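Local coordinates for endoglucanase, glycoside hydrolase family 5 protein (PDB 5IHS), which probably hydrolyses internal beta-1,4-glucosidic bonds of cellulose as a periplasmic endoglucanase with a TIM-barrel fold, at residues K73-R76 / D77-C81; S141-A144 / K145-N149; Q61-G64 / Q65-N68; A266-Y269 / E270-A274. All coordinates share one frame; numbering follows the deposited sequence. Where two conformers were deposited one is given.

Contact 1: K73-R76 / D77-C81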
loop_
_atom_site.group_PDB
_atom_site.type_symbol
_atom_site.label_atom_id
_atom_site.label_comp_id
_atom_site.label_asym_id
_atom_site.label_seq_id
_atom_site.Cartn_x
_atom_site.Cartn_y
_atom_site.Cartn_z
ATOM N N LYS A 73 -2.937 15.402 -5.687
ATOM C CA LYS A 73 -3.996 15.876 -6.579
ATOM C C LYS A 73 -3.792 15.367 -7.999
ATOM O O LYS A 73 -4.750 14.947 -8.659
ATOM C CB LYS A 73 -4.060 17.400 -6.567
ATOM C CG LYS A 73 -5.235 17.938 -7.362
ATOM C CD LYS A 73 -5.348 19.441 -7.272
ATOM C CE LYS A 73 -6.522 19.941 -8.089
ATOM N NZ LYS A 73 -6.553 21.418 -8.081
ATOM N N TRP A 74 -2.549 15.404 -8.489
ATOM C CA TRP A 74 -2.250 14.939 -9.835
ATOM C C TRP A 74 -2.478 13.438 -9.955
ATOM O O TRP A 74 -2.986 12.956 -10.978
ATOM C CB TRP A 74 -0.805 15.319 -10.201
ATOM C CG TRP A 74 -0.446 14.993 -11.612
ATOM C CD1 TRP A 74 0.353 13.982 -12.040
ATOM C CD2 TRP A 74 -0.910 15.662 -12.795
ATOM N NE1 TRP A 74 0.431 13.984 -13.411
ATOM C CE2 TRP A 74 -0.340 15.001 -13.901
ATOM C CE3 TRP A 74 -1.748 16.761 -13.025
ATOM C CZ2 TRP A 74 -0.572 15.399 -15.214
ATOM C CZ3 TRP A 74 -1.974 17.156 -14.338
ATOM C CH2 TRP A 74 -1.394 16.478 -15.407
ATOM N N LEU A 75 -2.101 12.677 -8.929
ATOM C CA LEU A 75 -2.367 11.240 -8.954
ATOM C C LEU A 75 -3.863 10.951 -9.036
ATOM O O LEU A 75 -4.278 10.023 -9.732
ATOM C CB LEU A 75 -1.741 10.555 -7.739
ATOM C CG LEU A 75 -0.214 10.484 -7.752
ATOM C CD1 LEU A 75 0.282 9.924 -6.433
ATOM C CD2 LEU A 75 0.289 9.639 -8.914
ATOM N N ARG A 76 -4.696 11.720 -8.333
ATOM C CA ARG A 76 -6.140 11.538 -8.459
ATOM C C ARG A 76 -6.631 11.967 -9.838
ATOM O O ARG A 76 -7.363 11.228 -10.505
ATOM C CB ARG A 76 -6.866 12.352 -7.391
ATOM C CG ARG A 76 -8.391 12.206 -7.466
ATOM C CD ARG A 76 -9.100 13.212 -6.586
ATOM N NE ARG A 76 -8.961 14.537 -7.166
ATOM C CZ ARG A 76 -9.526 15.638 -6.697
ATOM N NH1 ARG A 76 -10.255 15.600 -5.587
ATOM N NH2 ARG A 76 -9.353 16.780 -7.351
ATOM N N ASP A 77 -6.269 13.180 -10.267
ATOM C CA ASP A 77 -6.905 13.772 -11.439
ATOM C C ASP A 77 -6.390 13.180 -12.744
ATOM O O ASP A 77 -7.165 12.994 -13.686
ATOM C CB ASP A 77 -6.655 15.275 -11.496
ATOM C CG ASP A 77 -7.368 16.051 -10.408
ATOM O OD1 ASP A 77 -8.276 15.506 -9.740
ATOM O OD2 ASP A 77 -7.018 17.241 -10.242
ATOM N N ASP A 78 -5.089 12.916 -12.838
ATOM C CA ASP A 78 -4.491 12.430 -14.076
ATOM C C ASP A 78 -4.256 10.926 -14.072
ATOM O O ASP A 78 -4.469 10.269 -15.094
ATOM C CB ASP A 78 -3.169 13.156 -14.357
ATOM C CG ASP A 78 -2.563 12.743 -15.680
ATOM O OD1 ASP A 78 -3.119 13.132 -16.727
ATOM O OD2 ASP A 78 -1.559 12.000 -15.668
ATOM N N TRP A 79 -3.792 10.365 -12.962
ATOM C CA TRP A 79 -3.567 8.929 -12.895
ATOM C C TRP A 79 -4.810 8.153 -12.460
ATOM O O TRP A 79 -4.811 6.925 -12.552
ATOM C CB TRP A 79 -2.389 8.597 -11.959
ATOM C CG TRP A 79 -1.040 8.984 -12.509
ATOM C CD1 TRP A 79 -0.673 10.197 -13.021
ATOM C CD2 TRP A 79 0.116 8.149 -12.600
ATOM N NE1 TRP A 79 0.636 10.169 -13.428
ATOM C CE2 TRP A 79 1.141 8.917 -13.190
ATOM C CE3 TRP A 79 0.375 6.820 -12.262
ATOM C CZ2 TRP A 79 2.405 8.396 -13.452
ATOM C CZ3 TRP A 79 1.635 6.312 -12.528
ATOM C CH2 TRP A 79 2.621 7.097 -13.120
ATOM N N LYS A 80 -5.844 8.825 -11.959
ATOM C CA LYS A 80 -7.073 8.165 -11.510
ATOM C C LYS A 80 -6.806 7.193 -10.359
ATOM O O LYS A 80 -7.481 6.172 -10.225
ATOM C CB LYS A 80 -7.824 7.488 -12.662
ATOM C CG LYS A 80 -8.001 8.373 -13.895
ATOM C CD LYS A 80 -8.683 9.708 -13.617
ATOM C CE LYS A 80 -8.857 10.495 -14.913
ATOM N NZ LYS A 80 -9.427 11.844 -14.701
ATOM N N CYS A 81 -5.863 7.533 -9.486
ATOM C CA CYS A 81 -5.676 6.752 -8.268
ATOM C C CYS A 81 -6.871 6.897 -7.334
ATOM O O CYS A 81 -7.344 8.010 -7.073
ATOM C CB CYS A 81 -4.438 7.231 -7.511
ATOM S SG CYS A 81 -2.872 6.877 -8.266
HETATM O O HOH W 1 1.191 12.120 -15.447
HETATM O O HOH W 2 -10.041 12.016 -11.364
#
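Lys-73 and Trp-74 still accept ordinary helical bonds from the N-H groups of Asp-77 and Asp-78, but the chain then turns off the helix at Lys-80, whose phi is positive, and Cys-81 N bonds back to Leu-75 O at 3.0 Å, nearly straight at 170°. Asp-78 lays its side chain over the Trp-74 indole: CB sits 3.6 Å from the centroid of the six-membered ring, and the carboxylate stacks on the ring with the planes 17° apart. One water ties three side chains together, accepting from Trp-74 NE1 and Trp-79 NE1 and donating to Asp-78 OD2, which also pairs with Arg-317. The face of Trp-79 takes Leu-75 CD2, 3.9 Å from CG of the indole. Arg-76 comes side-on to its neighbour in a salt bridge, NE and NH2 both gripping Asp-77 OD1, at 2.8 and 2.9 Å, while its NH1 bonds to Lys-116 O. Lys-80 bends at chi2 (-55°), which brings its NZ back to Asp-77 O at 2.7 Å. This is a helix C-terminus closed by a residue in the left-handed region, here turning helix 69-77 into strand 83-89 of a beta-alpha barrel.

Contact 2: S141-A144 / K145-N149; sequences SEMA and KKYGN
Met-143 points its sulfur at the rim of the Tyr-147 ring one turn further along the helix, a Met-aromatic contact made at the edge: SD lies 4.2 Å from CE2 and 5.5 Å from the ring centroid, close to the ring plane. With chi1 of Tyr-147 at -63°, CG stands beside the backbone N and the ring leans back along the helix, bringing CD2 to 3.5 Å from Met-143 O. That carbonyl also takes the helical bond from Tyr-147 N at 2.8 Å. A face of the same ring is covered by the extended chain of Lys-146, whose CG stands 3.7 Å above the plane over the centre; its NZ then makes a weak bond to the phenol oxygen, which has Asn-111 as its stronger partner. Both Met-143 and Tyr-147 lie in the last turns of helix 133-147, the connection between barrel strands 119-125 and 153-156 in a right-handed beta-alpha-beta crossover. They turn to helix 99-116, whereas Ala-144 settles against Ile-182 and Tyr-185 of helix 167-185 and Tyr-155 of the barrel wall. Glu-142 reaches away to a salt bridge with Lys-103. Lys-145 is likewise extended, with CB resting 3.3 Å from Ser-141 O while its amine runs out from the exposed side of the helix.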
loop_
_atom_site.group_PDB
_atom_site.type_symbol
_atom_site.label_atom_id
_atom_site.label_comp_id
_atom_site.label_asym_id
_atom_site.label_seq_id
_atom_site.Cartn_x
_atom_site.Cartn_y
_atom_site.Cartn_z
ATOM N N SER A 141 -0.062 5.017 17.428
ATOM C CA SER A 141 -0.961 5.670 18.377
ATOM C C SER A 141 -1.193 7.124 17.989
ATOM O O SER A 141 -2.324 7.628 18.038
ATOM C CB SER A 141 -0.376 5.619 19.789
ATOM O OG SER A 141 -0.372 4.310 20.311
ATOM N N GLU A 142 -0.125 7.828 17.616
ATOM C CA GLU A 142 -0.264 9.226 17.216
ATOM C C GLU A 142 -1.127 9.363 15.969
ATOM O O GLU A 142 -1.990 10.248 15.891
ATOM C CB GLU A 142 1.111 9.828 16.960
ATOM C CG GLU A 142 1.895 10.019 18.221
ATOM C CD GLU A 142 3.302 10.503 17.978
ATOM O OE1 GLU A 142 3.635 10.827 16.819
ATOM O OE2 GLU A 142 4.078 10.565 18.958
ATOM N N MET A 143 -0.899 8.505 14.974
ATOM C CA MET A 143 -1.676 8.590 13.746
ATOM C C MET A 143 -3.138 8.264 14.003
ATOM O O MET A 143 -4.030 8.942 13.483
ATOM C CB MET A 143 -1.085 7.662 12.675
ATOM C CG MET A 143 0.318 8.033 12.183
ATOM S SD MET A 143 0.424 9.663 11.428
ATOM C CE MET A 143 1.057 10.556 12.804
ATOM N N ALA A 144 -3.399 7.223 14.793
ATOM C CA ALA A 144 -4.771 6.831 15.081
ATOM C C ALA A 144 -5.485 7.884 15.921
ATOM O O ALA A 144 -6.672 8.146 15.714
ATOM C CB ALA A 144 -4.772 5.473 15.778
ATOM N N LYS A 145 -4.788 8.503 16.872
ATOM C CA LYS A 145 -5.433 9.552 17.658
ATOM C C LYS A 145 -5.827 10.726 16.770
ATOM O O LYS A 145 -6.901 11.313 16.939
ATOM C CB LYS A 145 -4.517 10.003 18.794
ATOM C CG LYS A 145 -5.190 10.995 19.751
ATOM C CD LYS A 145 -4.333 11.312 20.975
ATOM C CE LYS A 145 -5.077 12.228 21.944
ATOM N NZ LYS A 145 -4.287 12.589 23.161
ATOM N N LYS A 146 -4.970 11.087 15.821
ATOM C CA LYS A 146 -5.256 12.242 14.980
ATOM C C LYS A 146 -6.301 11.928 13.918
ATOM O O LYS A 146 -7.200 12.741 13.670
ATOM C CB LYS A 146 -3.972 12.736 14.319
ATOM C CG LYS A 146 -4.193 13.956 13.425
ATOM C CD LYS A 146 -2.892 14.636 13.048
ATOM C CE LYS A 146 -3.126 15.941 12.274
ATOM N NZ LYS A 146 -1.870 16.448 11.678
ATOM N N TYR A 147 -6.201 10.767 13.277
ATOM C CA TYR A 147 -6.999 10.471 12.096
ATOM C C TYR A 147 -8.049 9.389 12.330
ATOM O O TYR A 147 -8.712 8.971 11.374
ATOM C CB TYR A 147 -6.071 10.069 10.950
ATOM C CG TYR A 147 -5.116 11.164 10.516
ATOM C CD1 TYR A 147 -5.581 12.291 9.865
ATOM C CD2 TYR A 147 -3.753 11.067 10.749
ATOM C CE1 TYR A 147 -4.715 13.291 9.446
ATOM C CE2 TYR A 147 -2.881 12.057 10.339
ATOM C CZ TYR A 147 -3.365 13.174 9.692
ATOM O OH TYR A 147 -2.474 14.159 9.290
ATOM N N GLY A 148 -8.235 8.945 13.576
ATOM C CA GLY A 148 -9.020 7.752 13.838
ATOM C C GLY A 148 -10.456 7.804 13.360
ATOM O O GLY A 148 -11.033 6.768 13.023
ATOM N N ASN A 149 -11.067 8.983 13.338
ATOM C CA ASN A 149 -12.470 9.087 12.944
ATOM C C ASN A 149 -12.684 9.287 11.436
ATOM O O ASN A 149 -13.775 9.716 11.035
ATOM C CB ASN A 149 -13.151 10.225 13.715
ATOM C CG ASN A 149 -14.665 10.059 13.800
ATOM O OD1 ASN A 149 -15.184 8.940 13.744
ATOM N ND2 ASN A 149 -15.380 11.176 13.942
#

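Contact 3: Q61-G64 / Q65-N68; sequences QWMG and QYYN
Met-63 and Tyr-66 meet in a short 3-10 turn of the loop that leaves barrel strand 53-57 and leads into helix 69-77, at the C-terminal end of the strands, where TIM-barrel enzymes have their active sites. Two bonds of i to i+3 spacing wind the turn: Tyr-66 N to Met-63 O at 3.2 Å and Tyr-67 N to Gly-64 O at 3.0 Å, each donor standing above the carbonyl plane rather than on a lone pair. An inverse gamma turn centred on Tyr-67 follows, and Asn-68 caps the coming helix through Val-71 N. The methionine runs beside Tyr-66 in the same direction, and its bend at chi2 (-75°) turns Met-63 SD to the ring rim, 4.0 Å from Tyr-66 CE2, a Met-aromatic contact at the edge. Gln-65 has CG between its backbone N and carbonyl carbon (chi1 67°) and folds back: OE1 comes 3.2 Å from Met-63 C, and NE2 lies 3.8 Å from Met-63 SD. Two waters bridge its amide to Trp-62 O, one from OE1 and one from NE2, each with one weak link. The phenol of Tyr-66 is fixed to Ala-298 O, that of Tyr-67 to Phe-58 O and Ala-87 N. Met-63 O faces one N-H and the edges of both tyrosine rings, with Tyr-67 CD1 3.5 Å away. Those ring hydrogens carry slight positive charge and may add a weak electrostatic supplement to the hydrogen bond from Tyr-66 N.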
loop_
_atom_site.group_PDB
_atom_site.type_symbol
_atom_site.label_atom_id
_atom_site.label_comp_id
_atom_site.label_asym_id
_atom_site.label_seq_id
_atom_site.Cartn_x
_atom_site.Cartn_y
_atom_site.Cartn_z
ATOM N N GLN A 61 12.436 9.063 3.245
ATOM C CA GLN A 61 13.665 9.798 3.535
ATOM C C GLN A 61 14.510 10.048 2.290
ATOM O O GLN A 61 15.418 10.889 2.328
ATOM C CB GLN A 61 14.477 9.127 4.659
ATOM C CG GLN A 61 15.220 7.845 4.304
ATOM C CD GLN A 61 14.392 6.591 4.531
ATOM O OE1 GLN A 61 13.230 6.508 4.109
ATOM N NE2 GLN A 61 14.984 5.603 5.200
ATOM N N TRP A 62 14.215 9.364 1.186
ATOM C CA TRP A 62 15.011 9.469 -0.028
ATOM C C TRP A 62 14.268 10.078 -1.210
ATOM O O TRP A 62 14.922 10.594 -2.123
ATOM C CB TRP A 62 15.571 8.092 -0.409
ATOM C CG TRP A 62 16.507 7.543 0.640
ATOM C CD1 TRP A 62 17.435 8.237 1.361
ATOM C CD2 TRP A 62 16.576 6.191 1.098
ATOM N NE1 TRP A 62 18.076 7.400 2.237
ATOM C CE2 TRP A 62 17.569 6.137 2.095
ATOM C CE3 TRP A 62 15.893 5.019 0.766
ATOM C CZ2 TRP A 62 17.896 4.959 2.758
ATOM C CZ3 TRP A 62 16.219 3.850 1.427
ATOM C CH2 TRP A 62 17.215 3.828 2.408
ATOM N N MET A 63 12.935 10.063 -1.202
ATOM C CA MET A 63 12.121 10.678 -2.249
ATOM C C MET A 63 11.040 11.554 -1.632
ATOM O O MET A 63 9.922 11.655 -2.138
ATOM C CB MET A 63 11.541 9.617 -3.181
ATOM C CG MET A 63 12.559 8.942 -4.076
ATOM S SD MET A 63 13.079 9.993 -5.438
ATOM C CE MET A 63 14.573 9.117 -5.911
ATOM N N GLY A 64 11.384 12.222 -0.529
ATOM C CA GLY A 64 10.446 13.059 0.195
ATOM C C GLY A 64 9.938 14.251 -0.581
ATOM O O GLY A 64 8.902 14.812 -0.216
ATOM N N GLN A 65 10.628 14.648 -1.654
ATOM C CA GLN A 65 10.171 15.789 -2.438
ATOM C C GLN A 65 8.811 15.546 -3.085
ATOM O O GLN A 65 8.151 16.516 -3.464
ATOM C CB GLN A 65 11.208 16.201 -3.501
ATOM C CG GLN A 65 11.451 15.207 -4.630
ATOM C CD GLN A 65 12.545 14.193 -4.320
ATOM O OE1 GLN A 65 12.719 13.773 -3.175
ATOM N NE2 GLN A 65 13.276 13.777 -5.353
ATOM N N TYR A 66 8.382 14.291 -3.226
ATOM C CA TYR A 66 7.088 13.967 -3.830
ATOM C C TYR A 66 5.968 13.827 -2.804
ATOM O O TYR A 66 4.819 13.578 -3.192
ATOM C CB TYR A 66 7.187 12.691 -4.688
ATOM C CG TYR A 66 8.123 12.857 -5.864
ATOM C CD1 TYR A 66 7.770 13.631 -6.962
ATOM C CD2 TYR A 66 9.372 12.260 -5.869
ATOM C CE1 TYR A 66 8.632 13.797 -8.035
ATOM C CE2 TYR A 66 10.249 12.430 -6.931
ATOM C CZ TYR A 66 9.876 13.193 -8.015
ATOM O OH TYR A 66 10.770 13.357 -9.064
ATOM N N TYR A 67 6.276 13.984 -1.513
ATOM C CA TYR A 67 5.283 13.837 -0.438
ATOM C C TYR A 67 4.555 15.170 -0.252
ATOM O O TYR A 67 4.758 15.900 0.719
ATOM C CB TYR A 67 5.951 13.380 0.862
ATOM C CG TYR A 67 6.236 11.900 0.912
ATOM C CD1 TYR A 67 7.146 11.309 0.035
ATOM C CD2 TYR A 67 5.593 11.085 1.838
ATOM C CE1 TYR A 67 7.379 9.945 0.067
ATOM C CE2 TYR A 67 5.830 9.720 1.874
ATOM C CZ TYR A 67 6.714 9.154 0.987
ATOM O OH TYR A 67 6.900 7.795 1.039
ATOM N N ASN A 68 3.686 15.495 -1.209
ATOM C CA ASN A 68 3.056 16.808 -1.192
ATOM C C ASN A 68 1.681 16.753 -1.850
ATOM O O ASN A 68 1.319 15.797 -2.547
ATOM C CB ASN A 68 3.958 17.879 -1.826
ATOM C CG ASN A 68 4.145 17.675 -3.307
ATOM O OD1 ASN A 68 3.186 17.801 -4.075
ATOM N ND2 ASN A 68 5.370 17.366 -3.730
HETATM O O HOH W 3 15.137 13.922 -1.738
HETATM O O HOH W 4 15.883 12.141 -4.120
HETATM O O HOH W 5 7.343 17.365 -0.820
#

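Contact 4: A266-Y269 / E270-A274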
loop_
_atom_site.group_PDB
_atom_site.type_symbol
_atom_site.label_atom_id
_atom_site.label_comp_id
_atom_site.label_asym_id
_atom_site.label_seq_id
_atom_site.Cartn_x
_atom_site.Cartn_y
_atom_site.Cartn_z
ATOM N N ALA A 266 0.318 -8.231 -16.644
ATOM C CA ALA A 266 -1.082 -8.382 -17.029
ATOM C C ALA A 266 -1.697 -9.664 -16.471
ATOM O O ALA A 266 -2.879 -9.679 -16.124
ATOM C CB ALA A 266 -1.218 -8.339 -18.551
ATOM N N LEU A 267 -0.923 -10.756 -16.389
ATOM C CA LEU A 267 -1.441 -11.970 -15.756
ATOM C C LEU A 267 -1.741 -11.727 -14.286
ATOM O O LEU A 267 -2.732 -12.248 -13.754
ATOM C CB LEU A 267 -0.467 -13.139 -15.907
ATOM C CG LEU A 267 -0.250 -13.656 -17.329
ATOM C CD1 LEU A 267 0.678 -14.846 -17.287
ATOM C CD2 LEU A 267 -1.558 -14.019 -18.020
ATOM N N TRP A 268 -0.905 -10.934 -13.615
ATOM C CA TRP A 268 -1.202 -10.561 -12.243
ATOM C C TRP A 268 -2.454 -9.696 -12.157
ATOM O O TRP A 268 -3.294 -9.921 -11.283
ATOM C CB TRP A 268 -0.006 -9.860 -11.613
ATOM C CG TRP A 268 1.013 -10.798 -11.059
ATOM C CD1 TRP A 268 2.188 -11.189 -11.630
ATOM C CD2 TRP A 268 0.945 -11.450 -9.789
ATOM N NE1 TRP A 268 2.859 -12.047 -10.783
ATOM C CE2 TRP A 268 2.117 -12.221 -9.644
ATOM C CE3 TRP A 268 0.011 -11.441 -8.754
ATOM C CZ2 TRP A 268 2.375 -12.975 -8.497
ATOM C CZ3 TRP A 268 0.265 -12.186 -7.620
ATOM C CH2 TRP A 268 1.435 -12.943 -7.501
ATOM N N TYR A 269 -2.586 -8.680 -13.025
ATOM C CA TYR A 269 -3.799 -7.866 -12.991
ATOM C C TYR A 269 -5.046 -8.729 -13.162
ATOM O O TYR A 269 -6.065 -8.496 -12.503
ATOM C CB TYR A 269 -3.771 -6.790 -14.071
ATOM C CG TYR A 269 -2.822 -5.627 -13.879
ATOM C CD1 TYR A 269 -2.505 -5.114 -12.621
ATOM C CD2 TYR A 269 -2.288 -5.000 -14.989
ATOM C CE1 TYR A 269 -1.656 -4.027 -12.488
ATOM C CE2 TYR A 269 -1.456 -3.909 -14.869
ATOM C CZ TYR A 269 -1.142 -3.415 -13.623
ATOM O OH TYR A 269 -0.306 -2.317 -13.542
ATOM N N GLU A 270 -4.987 -9.718 -14.060
ATOM C CA GLU A 270 -6.131 -10.602 -14.273
ATOM C C GLU A 270 -6.506 -11.323 -12.981
ATOM O O GLU A 270 -7.681 -11.385 -12.600
ATOM C CB GLU A 270 -5.781 -11.597 -15.378
ATOM C CG GLU A 270 -6.826 -12.621 -15.715
ATOM C CD GLU A 270 -6.405 -13.413 -16.945
ATOM O OE1 GLU A 270 -5.402 -14.158 -16.857
ATOM O OE2 GLU A 270 -7.037 -13.260 -18.014
ATOM N N PHE A 271 -5.508 -11.869 -12.291
ATOM C CA PHE A 271 -5.738 -12.567 -11.027
ATOM C C PHE A 271 -6.283 -11.628 -9.956
ATOM O O PHE A 271 -7.253 -11.952 -9.259
ATOM C CB PHE A 271 -4.418 -13.193 -10.579
ATOM C CG PHE A 271 -4.465 -13.827 -9.218
ATOM C CD1 PHE A 271 -4.998 -15.092 -9.044
ATOM C CD2 PHE A 271 -3.946 -13.165 -8.111
ATOM C CE1 PHE A 271 -5.037 -15.677 -7.787
ATOM C CE2 PHE A 271 -3.982 -13.749 -6.857
ATOM C CZ PHE A 271 -4.524 -15.005 -6.701
ATOM N N LEU A 272 -5.660 -10.458 -9.806
ATOM C CA LEU A 272 -6.082 -9.532 -8.764
ATOM C C LEU A 272 -7.505 -9.048 -9.006
ATOM O O LEU A 272 -8.315 -8.981 -8.074
ATOM C CB LEU A 272 -5.116 -8.353 -8.667
ATOM C CG LEU A 272 -3.667 -8.745 -8.354
ATOM C CD1 LEU A 272 -2.748 -7.549 -8.510
ATOM C CD2 LEU A 272 -3.544 -9.351 -6.954
ATOM N N ASP A 273 -7.844 -8.736 -10.257
ATOM C CA ASP A 273 -9.203 -8.300 -10.560
ATOM C C ASP A 273 -10.206 -9.424 -10.327
ATOM O O ASP A 273 -11.321 -9.176 -9.855
ATOM C CB ASP A 273 -9.280 -7.800 -12.000
ATOM C CG ASP A 273 -8.624 -6.438 -12.199
ATOM O OD1 ASP A 273 -8.357 -5.708 -11.213
ATOM O OD2 ASP A 273 -8.411 -6.092 -13.386
ATOM N N ALA A 274 -9.834 -10.664 -10.663
ATOM C CA ALA A 274 -10.748 -11.784 -10.464
ATOM C C ALA A 274 -11.131 -11.941 -8.999
ATOM O O ALA A 274 -12.243 -12.391 -8.695
ATOM C CB ALA A 274 -10.112 -13.076 -10.979
HETATM O O HOH W 6 -3.763 -14.733 -14.567
#
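Trp-268 presents the rim of its indole to the next turn of the helix: Leu-272 CD2 lies at the edge, near the ring plane and 4.5 Å from CE3, while Phe-271 CD2 approaches CZ3 obliquely at 4.4 Å. The indole also stacks with Phe-221 and makes a cation-pi contact with Arg-231, and NE1 bonds to His-226 O. Phe-271 has CG anti to its backbone N (chi1 174°), which swings the ring toward helix 228-239, on the same side as the indole. Tyr-269 instead lies among residues of helix 311-329, with its hydroxyl on that of Tyr-249. Helix 262-274 is therefore wedged between its two neighbours on the outside of the barrel, with Leu-272 directed at strand 279-284. Its backbone bonds are regular, and Leu-272 N meets Trp-268 O at 2.8 Å almost in line with the carbonyl; Leu-272 CG crowds the same oxygen at 3.2 Å. On the exposed side Glu-270 runs alongside Leu-267, its OE1 4.0 Å from CD2, and a water donates to both Glu-270 OE1 and Leu-267 O. Asp-273, near the helix C-terminus, brings its OD2 to 3.5 Å from Tyr-269 O. Two acceptors so near each other, at the end of a helix where carbonyls gather, would be unfavourable alone; the salt bridges of this carboxylate to Arg-53 and Lys-323 probably offset that and help keep it ionised.

Overall arrangement
All four contacts belong to the outer layer and loops of one eight-stranded parallel barrel, in chain order 3, 1, 2, 4. Contact 3 lies in the loop after strand 53-57, and contact 1 closes the helix that this loop starts, so the pair brackets helix 69-77; their nearest atoms are about 5 Å apart, their centres 17 Å. Contact 2 sits on helix 133-147, centre about 25 Å from contact 1. Contact 4, on helix 262-274, lies across the chain's centre from contact 2, about 34 Å between centres. Helix 99-116 touches contacts 2 and 3, and helix 311-329 touches contacts 1 and 4, so shared neighbours connect these separate sites round the barrel.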